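SVS_variant_AS1 (PDB 6TJA) is an engineered ancestral terpene cyclase related to spiroviolene synthase, and probably cyclises the linear diterpene precursor geranylgeranyl diphosphate in a metal-dependent reaction. Local coordinates at the interface of chains A and B. Numbering follows the deposited sequence. Chains: chain A/B, SVS_variant_AS1.

Contact 1: the interface of chains A and B. Residues chain A 112, 147; chain B 209, 214, 218.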
loop_
_atom_site.group_PDB
_atom_site.type_symbol
_atom_site.label_atom_id
_atom_site.label_comp_id
_atom_site.label_asym_id
_atom_site.label_seq_id
_atom_site.Cartn_x
_atom_site.Cartn_y
_atom_site.Cartn_z
ATOM N N ARG A 112 -1.731 -9.518 4.572
ATOM C CA ARG A 112 -2.265 -10.633 3.755
ATOM C C ARG A 112 -3.600 -11.127 4.333
ATOM O O ARG A 112 -4.543 -11.298 3.550
ATOM C CB ARG A 112 -1.247 -11.763 3.611
ATOM C CG ARG A 112 -1.711 -12.876 2.676
ATOM C CD ARG A 112 -1.845 -12.380 1.249
ATOM N NE ARG A 112 -2.528 -13.291 0.352
ATOM C CZ ARG A 112 -3.047 -12.949 -0.825
ATOM N NH1 ARG A 112 -2.955 -11.701 -1.259
ATOM N NH2 ARG A 112 -3.619 -13.872 -1.588
ATOM N N ARG A 147 -10.959 -1.905 -1.059
ATOM C CA ARG A 147 -9.575 -1.798 -1.570
ATOM C C ARG A 147 -8.972 -0.474 -1.109
ATOM O O ARG A 147 -7.785 -0.460 -0.793
ATOM C CB ARG A 147 -9.507 -1.921 -3.088
ATOM C CG ARG A 147 -9.707 -3.338 -3.606
ATOM C CD ARG A 147 -8.764 -4.397 -3.058
ATOM N NE ARG A 147 -7.403 -4.311 -3.559
ATOM C CZ ARG A 147 -6.391 -5.047 -3.099
ATOM N NH1 ARG A 147 -6.594 -5.897 -2.106
ATOM N NH2 ARG A 147 -5.188 -4.930 -3.639
ATOM N N HIS B 209 -11.896 -3.870 -9.258
ATOM C CA HIS B 209 -11.837 -4.362 -7.860
ATOM C C HIS B 209 -12.811 -5.520 -7.591
ATOM O O HIS B 209 -12.847 -5.987 -6.439
ATOM C CB HIS B 209 -12.069 -3.177 -6.930
ATOM C CG HIS B 209 -11.066 -2.096 -7.148
ATOM N ND1 HIS B 209 -9.690 -2.356 -7.148
ATOM C CD2 HIS B 209 -11.223 -0.761 -7.378
ATOM C CE1 HIS B 209 -9.037 -1.217 -7.368
ATOM N NE2 HIS B 209 -9.969 -0.210 -7.513
ATOM N N ARG B 214 -9.354 -9.460 -9.070
ATOM C CA ARG B 214 -8.227 -9.411 -8.105
ATOM C C ARG B 214 -7.555 -10.785 -8.068
ATOM O O ARG B 214 -6.339 -10.839 -8.183
ATOM C CB ARG B 214 -8.716 -8.976 -6.722
ATOM C CG ARG B 214 -7.603 -8.471 -5.813
ATOM C CD ARG B 214 -6.815 -7.302 -6.432
ATOM N NE ARG B 214 -5.535 -7.425 -5.819
ATOM C CZ ARG B 214 -4.370 -7.193 -6.363
ATOM N NH1 ARG B 214 -4.232 -6.733 -7.593
ATOM N NH2 ARG B 214 -3.325 -7.378 -5.598
ATOM N N GLU B 218 -3.749 -11.621 -9.137
ATOM C CA GLU B 218 -2.788 -12.262 -8.200
ATOM C C GLU B 218 -2.290 -13.573 -8.800
ATOM O O GLU B 218 -1.090 -13.919 -8.593
ATOM C CB GLU B 218 -3.445 -12.528 -6.852
ATOM C CG GLU B 218 -3.668 -11.278 -6.019
ATOM C CD GLU B 218 -3.957 -11.596 -4.565
ATOM O OE1 GLU B 218 -4.198 -12.778 -4.272
ATOM O OE2 GLU B 218 -3.948 -10.672 -3.722
#
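A:Arg112 and B:Glu218 approach from opposite directions across the two-fold symmetric interface of two copies of the cyclase, an example of how a paired ionic grip fixes both distance and direction. Among the ionic contacts, the guanidinium works end-on. NH1 of A:Arg112 donates to carboxylate oxygen OE2 of B:Glu218 at 2.8 Å, and NH2 of A:Arg112 donates to its OE1 at 3.0 Å. Both oxygens are met on their syn sides, and although they lie close to the guanidinium plane, the carboxylate is twisted 35° from it. With CG of A:Arg112 anti to the backbone N (chi1 -175°), the chain bends at its second torsion before reaching the acid. On the acid's own chain, B:Arg214 NH2 forms a longer salt bridge to B:Glu218 OE2 at 3.8 Å and may help to hold that oxygen in place.

Guanidinium groups also overlap at their rims. The planes of A:Arg147 and B:Arg214 are 28° apart, and NE of B:Arg214 lies over the rim of one face of A:Arg147. The nearby B:Glu218 probably eases the like charges.

Van der Waals contact also joins A:Arg147 and B:His209: CB of A:Arg147 lies above the rim of one imidazole face, and A:Arg147 CG is 3.7 Å from ND1 of B:His209.

Contact 2: the interface of chains A and B. Residues chain A 118-120; chain B 348-349.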
loop_
_atom_site.group_PDB
_atom_site.type_symbol
_atom_site.label_atom_id
_atom_site.label_comp_id
_atom_site.label_asym_id
_atom_site.label_seq_id
_atom_site.Cartn_x
_atom_site.Cartn_y
_atom_site.Cartn_z
ATOM N N SER A 118 -9.178 -16.504 3.524
ATOM C CA SER A 118 -8.733 -17.911 3.734
ATOM C C SER A 118 -7.448 -17.954 4.580
ATOM O O SER A 118 -7.111 -19.026 5.116
ATOM C CB SER A 118 -8.570 -18.640 2.423
ATOM O OG SER A 118 -7.711 -17.942 1.532
ATOM N N ALA A 119 -6.771 -16.822 4.734
ATOM C CA ALA A 119 -5.540 -16.702 5.540
ATOM C C ALA A 119 -5.794 -17.263 6.947
ATOM O O ALA A 119 -6.912 -17.027 7.491
ATOM C CB ALA A 119 -5.091 -15.258 5.585
ATOM N N GLU A 120 -4.784 -17.928 7.486
ATOM C CA GLU A 120 -4.770 -18.510 8.804
ATOM C C GLU A 120 -3.922 -17.644 9.710
ATOM O O GLU A 120 -3.045 -16.992 9.257
ATOM C CB GLU A 120 -4.281 -19.949 8.741
ATOM C CG GLU A 120 -5.444 -20.924 8.735
ATOM C CD GLU A 120 -5.113 -22.257 8.145
ATOM O OE1 GLU A 120 -4.018 -22.750 8.400
ATOM O OE2 GLU A 120 -5.956 -22.824 7.440
ATOM N N PRO B 348 -3.030 -21.659 2.653
ATOM C CA PRO B 348 -4.333 -21.058 2.917
ATOM C C PRO B 348 -4.455 -19.565 2.548
ATOM O O PRO B 348 -5.578 -19.172 2.368
ATOM C CB PRO B 348 -4.525 -21.314 4.415
ATOM C CG PRO B 348 -3.107 -21.453 4.968
ATOM C CD PRO B 348 -2.348 -22.152 3.865
ATOM N N SER B 349 -3.359 -18.794 2.365
ATOM C CA SER B 349 -3.424 -17.346 1.995
ATOM C C SER B 349 -3.907 -17.173 0.546
ATOM O O SER B 349 -4.362 -16.076 0.209
ATOM C CB SER B 349 -2.116 -16.615 2.230
ATOM O OG SER B 349 -1.114 -17.040 1.307
#
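A:Ser118 reaches across to the backbone of B:Pro348, and the small patch around them illustrates how a loop side chain can bond to the main chain at a helix start. The polar contact is a short hydrogen bond in which the serine hydroxyl OG of A:Ser118 donates to the B:Pro348 carbonyl O at 2.6 Å. The hydroxyl approaches the carbonyl almost in line with its C=O bond, at 165°. It gets there by lying between its own backbone N and carbonyl carbon (chi1 54°). A less favourable pairing accompanies this bond: the carbonyl O of A:Ser118 is 3.2 Å from the carbonyl O of B:Pro348, and both can only accept.

Van der Waals contacts centre on the proline ring. The extended side chain of A:Glu120 crosses it at about a right angle and lays its carboxylate against the CB and CG corner, with CD of A:Glu120 3.8 Å from CG of B:Pro348. From the other side, the carbonyl O of A:Ser118 comes within 3.5 Å of CB of B:Pro348. The proline gives 66 Å² of surface to the contact, well above its neighbour B:Ser349.

In the fold, A:Ser118 to A:Glu120 belong to the connection between helices 100-115 and 126-140, whereas B:Pro348 begins the C-terminal 3-10 helix 348-354.

Contact 3: the interface of chains A and B. Residues chain A 143-144, 147-148, 205; chain B 148, 205-206, 209.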
loop_
_atom_site.group_PDB
_atom_site.type_symbol
_atom_site.label_atom_id
_atom_site.label_comp_id
_atom_site.label_asym_id
_atom_site.label_seq_id
_atom_site.Cartn_x
_atom_site.Cartn_y
_atom_site.Cartn_z
ATOM N N PRO A 143 -16.467 -3.515 -3.042
ATOM C CA PRO A 143 -15.093 -3.950 -3.272
ATOM C C PRO A 143 -14.144 -2.747 -3.466
ATOM O O PRO A 143 -13.035 -2.801 -2.968
ATOM C CB PRO A 143 -15.225 -4.852 -4.526
ATOM C CG PRO A 143 -16.684 -5.407 -4.457
ATOM C CD PRO A 143 -17.460 -4.246 -3.875
ATOM N N THR A 144 -14.595 -1.687 -4.144
ATOM C CA THR A 144 -13.800 -0.448 -4.348
ATOM C C THR A 144 -13.446 0.163 -2.990
ATOM O O THR A 144 -12.275 0.475 -2.764
ATOM C CB THR A 144 -14.543 0.561 -5.232
ATOM O OG1 THR A 144 -14.677 -0.017 -6.529
ATOM C CG2 THR A 144 -13.793 1.868 -5.354
ATOM N N ARG A 147 -10.959 -1.905 -1.059
ATOM C CA ARG A 147 -9.575 -1.798 -1.570
ATOM C C ARG A 147 -8.972 -0.474 -1.109
ATOM O O ARG A 147 -7.785 -0.460 -0.793
ATOM C CB ARG A 147 -9.507 -1.921 -3.088
ATOM C CG ARG A 147 -9.707 -3.338 -3.606
ATOM C CD ARG A 147 -8.764 -4.397 -3.058
ATOM N NE ARG A 147 -7.403 -4.311 -3.559
ATOM C CZ ARG A 147 -6.391 -5.047 -3.099
ATOM N NH1 ARG A 147 -6.594 -5.897 -2.106
ATOM N NH2 ARG A 147 -5.188 -4.930 -3.639
ATOM N N ARG A 148 -9.756 0.595 -1.082
ATOM C CA ARG A 148 -9.285 1.899 -0.571
ATOM C C ARG A 148 -8.805 1.682 0.868
ATOM O O ARG A 148 -7.720 2.201 1.184
ATOM C CB ARG A 148 -10.368 2.973 -0.704
ATOM C CG ARG A 148 -10.693 3.344 -2.147
ATOM C CD ARG A 148 -11.857 4.317 -2.255
ATOM N NE ARG A 148 -12.187 4.642 -3.633
ATOM C CZ ARG A 148 -13.150 5.488 -4.028
ATOM N NH1 ARG A 148 -13.884 6.153 -3.150
ATOM N NH2 ARG A 148 -13.344 5.701 -5.314
ATOM N N ASP A 205 -14.269 7.289 -8.088
ATOM C CA ASP A 205 -12.818 7.340 -8.316
ATOM C C ASP A 205 -12.317 8.703 -8.817
ATOM O O ASP A 205 -11.395 9.228 -8.305
ATOM C CB ASP A 205 -12.385 6.279 -9.330
ATOM C CG ASP A 205 -11.840 4.982 -8.708
ATOM O OD1 ASP A 205 -12.055 4.648 -7.551
ATOM O OD2 ASP A 205 -11.216 4.209 -9.424
ATOM N N ARG B 148 -3.620 3.505 -8.608
ATOM C CA ARG B 148 -3.487 2.026 -8.693
ATOM C C ARG B 148 -1.990 1.666 -8.757
ATOM O O ARG B 148 -1.578 0.809 -8.027
ATOM C CB ARG B 148 -4.274 1.493 -9.890
ATOM C CG ARG B 148 -5.779 1.699 -9.762
ATOM C CD ARG B 148 -6.534 1.289 -11.020
ATOM N NE ARG B 148 -7.960 1.443 -10.821
ATOM C CZ ARG B 148 -8.878 1.296 -11.777
ATOM N NH1 ARG B 148 -8.500 0.920 -12.997
ATOM N NH2 ARG B 148 -10.172 1.485 -11.498
ATOM N N ASP B 205 -13.469 1.211 -11.719
ATOM C CA ASP B 205 -13.392 0.659 -10.332
ATOM C C ASP B 205 -14.261 -0.613 -10.182
ATOM O O ASP B 205 -13.755 -1.651 -9.691
ATOM C CB ASP B 205 -13.791 1.716 -9.289
ATOM C CG ASP B 205 -14.869 2.720 -9.699
ATOM O OD1 ASP B 205 -15.687 2.401 -10.623
ATOM O OD2 ASP B 205 -14.901 3.845 -9.092
ATOM N N ARG B 206 -15.529 -0.533 -10.576
ATOM C CA ARG B 206 -16.567 -1.564 -10.359
ATOM C C ARG B 206 -16.078 -2.876 -10.977
ATOM O O ARG B 206 -16.342 -3.930 -10.392
ATOM C CB ARG B 206 -17.877 -1.037 -10.950
ATOM C CG ARG B 206 -19.089 -1.954 -10.853
ATOM C CD ARG B 206 -20.091 -1.597 -11.952
ATOM N NE ARG B 206 -19.870 -0.236 -12.466
ATOM C CZ ARG B 206 -19.312 0.096 -13.644
ATOM N NH1 ARG B 206 -18.910 -0.826 -14.508
ATOM N NH2 ARG B 206 -19.162 1.375 -13.954
ATOM N N HIS B 209 -11.896 -3.870 -9.258
ATOM C CA HIS B 209 -11.837 -4.362 -7.860
ATOM C C HIS B 209 -12.811 -5.520 -7.591
ATOM O O HIS B 209 -12.847 -5.987 -6.439
ATOM C CB HIS B 209 -12.069 -3.177 -6.930
ATOM C CG HIS B 209 -11.066 -2.096 -7.148
ATOM N ND1 HIS B 209 -9.690 -2.356 -7.148
ATOM C CD2 HIS B 209 -11.223 -0.761 -7.378
ATOM C CE1 HIS B 209 -9.037 -1.217 -7.368
ATOM N NE2 HIS B 209 -9.969 -0.210 -7.513
HETATM O O HOH W 1 -9.186 2.349 -8.231
#
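A:Thr144 packs on B:His209 at the apolar centre of a patch that shows how water can finish what direct packing begins. CA of A:Thr144 lies 4.0 Å from CD2 of B:His209, and OG1 of A:Thr144, anti to its carbonyl carbon (chi1 -65°), comes 3.6 Å from CD2 of B:His209. OG1 and, less closely, the methyl CG2 also face CB of B:Asp205, a poorly ordered residue. Alongside, CB of A:Pro143 is 3.3 Å from the B:His209 carbonyl O. The stem of A:Arg147 continues along the same histidine, which gives up 77 Å² of surface here.

Further out, a water gathers three side chains from both copies. B:His209 NE2 lies 2.8 Å from water 1, which sits in the plane of the ring at its edge. B:Arg148 NE approaches the same water at 3.0 Å, and OD2 of A:Asp205 completes the bridge to water 1 at 3.0 Å.

The polar rim is built on A:Asp205. Within its own chain, OD1 of A:Asp205 takes a bond through its anti lone pair from A:Arg148 NH2 at 2.8 Å. OD2 of A:Asp205 forms a looser salt bridge with B:Arg148 NH2 at 3.6 Å, the two flat groups turned 63° apart. The disordered carboxylate of B:Asp205 runs antiparallel beside it. By linking A:Asp205 to B:Arg148 and B:His209, directly or through water, and packing the start of helix 143-169 on the histidine, the patch probably helps to keep the two subunits in register.

Contact 4: the interface of chains A and B. Residues chain A 218, 349-350, 352-353; chain B 112, 115-116.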
loop_
_atom_site.group_PDB
_atom_site.type_symbol
_atom_site.label_atom_id
_atom_site.label_comp_id
_atom_site.label_asym_id
_atom_site.label_seq_id
_atom_site.Cartn_x
_atom_site.Cartn_y
_atom_site.Cartn_z
ATOM N N GLU A 218 -4.364 14.098 2.999
ATOM C CA GLU A 218 -3.021 14.113 3.619
ATOM C C GLU A 218 -2.981 15.209 4.693
ATOM O O GLU A 218 -2.484 14.937 5.785
ATOM C CB GLU A 218 -1.975 14.237 2.526
ATOM C CG GLU A 218 -1.744 12.944 1.766
ATOM C CD GLU A 218 -0.379 12.866 1.110
ATOM O OE1 GLU A 218 0.299 13.920 1.063
ATOM O OE2 GLU A 218 0.012 11.761 0.640
ATOM N N SER A 349 8.686 17.444 0.776
ATOM C CA SER A 349 7.791 16.294 0.485
ATOM C C SER A 349 6.335 16.735 0.592
ATOM O O SER A 349 5.490 16.012 0.050
ATOM C CB SER A 349 8.026 15.074 1.366
ATOM O OG SER A 349 9.103 14.295 0.867
ATOM N N ILE A 350 6.043 17.859 1.242
ATOM C CA ILE A 350 4.624 18.293 1.391
ATOM C C ILE A 350 4.346 19.593 0.635
ATOM O O ILE A 350 3.175 20.021 0.662
ATOM C CB ILE A 350 4.213 18.380 2.870
ATOM C CG1 ILE A 350 4.999 19.444 3.642
ATOM C CG2 ILE A 350 4.318 17.025 3.521
ATOM C CD1 ILE A 350 4.401 19.821 5.003
ATOM N N TRP A 352 3.952 20.280 -2.389
ATOM C CA TRP A 352 2.919 20.145 -3.449
ATOM C C TRP A 352 1.512 20.385 -2.880
ATOM O O TRP A 352 0.595 20.659 -3.681
ATOM C CB TRP A 352 3.031 18.795 -4.167
ATOM C CG TRP A 352 2.679 17.606 -3.332
ATOM C CD1 TRP A 352 3.499 16.903 -2.493
ATOM C CD2 TRP A 352 1.395 16.972 -3.272
ATOM N NE1 TRP A 352 2.812 15.874 -1.924
ATOM C CE2 TRP A 352 1.518 15.896 -2.383
ATOM C CE3 TRP A 352 0.165 17.220 -3.874
ATOM C CZ2 TRP A 352 0.438 15.077 -2.074
ATOM C CZ3 TRP A 352 -0.892 16.383 -3.600
ATOM C CH2 TRP A 352 -0.757 15.341 -2.701
ATOM N N TRP A 353 1.302 20.356 -1.560
ATOM C CA TRP A 353 -0.042 20.726 -1.027
ATOM C C TRP A 353 -0.422 22.172 -1.375
ATOM O O TRP A 353 -1.609 22.477 -1.323
ATOM C CB TRP A 353 -0.145 20.533 0.472
ATOM C CG TRP A 353 0.035 19.134 0.943
ATOM C CD1 TRP A 353 -0.071 17.977 0.235
ATOM C CD2 TRP A 353 0.392 18.764 2.281
ATOM N NE1 TRP A 353 0.208 16.905 1.048
ATOM C CE2 TRP A 353 0.479 17.355 2.309
ATOM C CE3 TRP A 353 0.621 19.491 3.457
ATOM C CZ2 TRP A 353 0.787 16.654 3.478
ATOM C CZ3 TRP A 353 0.962 18.801 4.598
ATOM C CH2 TRP A 353 1.032 17.402 4.604
ATOM N N ARG B 112 7.465 7.864 -1.092
ATOM C CA ARG B 112 7.037 9.232 -0.954
ATOM C C ARG B 112 7.339 10.053 -2.191
ATOM O O ARG B 112 6.561 10.835 -2.572
ATOM C CB ARG B 112 7.579 9.903 0.290
ATOM C CG ARG B 112 7.026 11.284 0.526
ATOM C CD ARG B 112 5.562 11.274 0.917
ATOM N NE ARG B 112 4.992 12.591 1.039
ATOM C CZ ARG B 112 3.704 12.879 0.934
ATOM N NH1 ARG B 112 2.834 11.947 0.709
ATOM N NH2 ARG B 112 3.305 14.105 1.038
ATOM N N GLU B 115 4.795 9.603 -4.862
ATOM C CA GLU B 115 3.453 10.156 -4.531
ATOM C C GLU B 115 3.502 11.692 -4.429
ATOM O O GLU B 115 2.419 12.324 -4.462
ATOM C CB GLU B 115 2.947 9.574 -3.207
ATOM C CG GLU B 115 2.686 8.077 -3.251
ATOM C CD GLU B 115 1.843 7.505 -2.124
ATOM O OE1 GLU B 115 2.210 6.440 -1.620
ATOM O OE2 GLU B 115 0.817 8.111 -1.753
ATOM N N ALA B 116 4.687 12.266 -4.237
ATOM C CA ALA B 116 4.897 13.721 -4.048
ATOM C C ALA B 116 5.999 14.231 -4.982
ATOM O O ALA B 116 7.181 14.040 -4.700
ATOM C CB ALA B 116 5.270 13.950 -2.614
HETATM O O HOH W 2 -0.322 10.603 -1.851
#
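This is a mixed ionic and packing patch of the two-fold symmetric interface in the deposited dimer, which may or may not be the biological one. B:Arg112 enters a site on chain A lined by an acid, a carbonyl and tryptophans, and probably helps to hold the two copies together; it shows how one arginine can be held from several directions. B:Arg112 NH1 donates to OE2 of A:Glu218 at 2.8 Å, and B:Arg112 NH2 to its OE1 at 3.0 Å, the flat groups 32° apart. B:Arg112 NH2 also bonds to the carbonyl O of A:Ser349 at 3.1 Å, standing above the carbonyl plane rather than on a lone pair.

A second-shell indole probably helps to orient the acid. A:Trp353 NE1 donates at 3.0 Å to A:Glu218 OE1, which lies in the indole plane and uses its anti lone pair, so that oxygen is held by donors from both chains. Water 2 links OE2 of A:Glu218, 2.8 Å away, to OE2 of B:Glu115, and may soften the closeness of two acids.

Packing closes the site. The A:Trp352 ring has CD1 of A:Trp353 over the centre of one face and the B:Glu115 carbonyl O over the rim of the other. CD1 of A:Trp352 touches the methyl CB of B:Ala116 at 3.4 Å. In the fold, the site is formed by helix 211-231 and the C-terminal 3-10 helix 348-354, while B:Arg112 and B:Glu115 come from the last turn of helix 100-115.

Contacts 1 and 3 adjoin, their C-alpha centres about 9 Å apart, and share A:Arg147 and B:His209, so they form one continuous stretch. Contact 2 lies about 14 Å from contact 1, whereas contact 4 lies about 25 Å from contact 1 and 35 Å from contact 2. Contact 4 holds the symmetry mate of the arginine-glutamate pair of contact 1, and the 3-10 helix 348-354 serves both contacts 2 and 4 from opposite chains. Arginine-glutamate pairs thus lie to either side of the histidine-centred contact 3, an arrangement that would help to fix the relative orientation of the subunits if the dimer is biological.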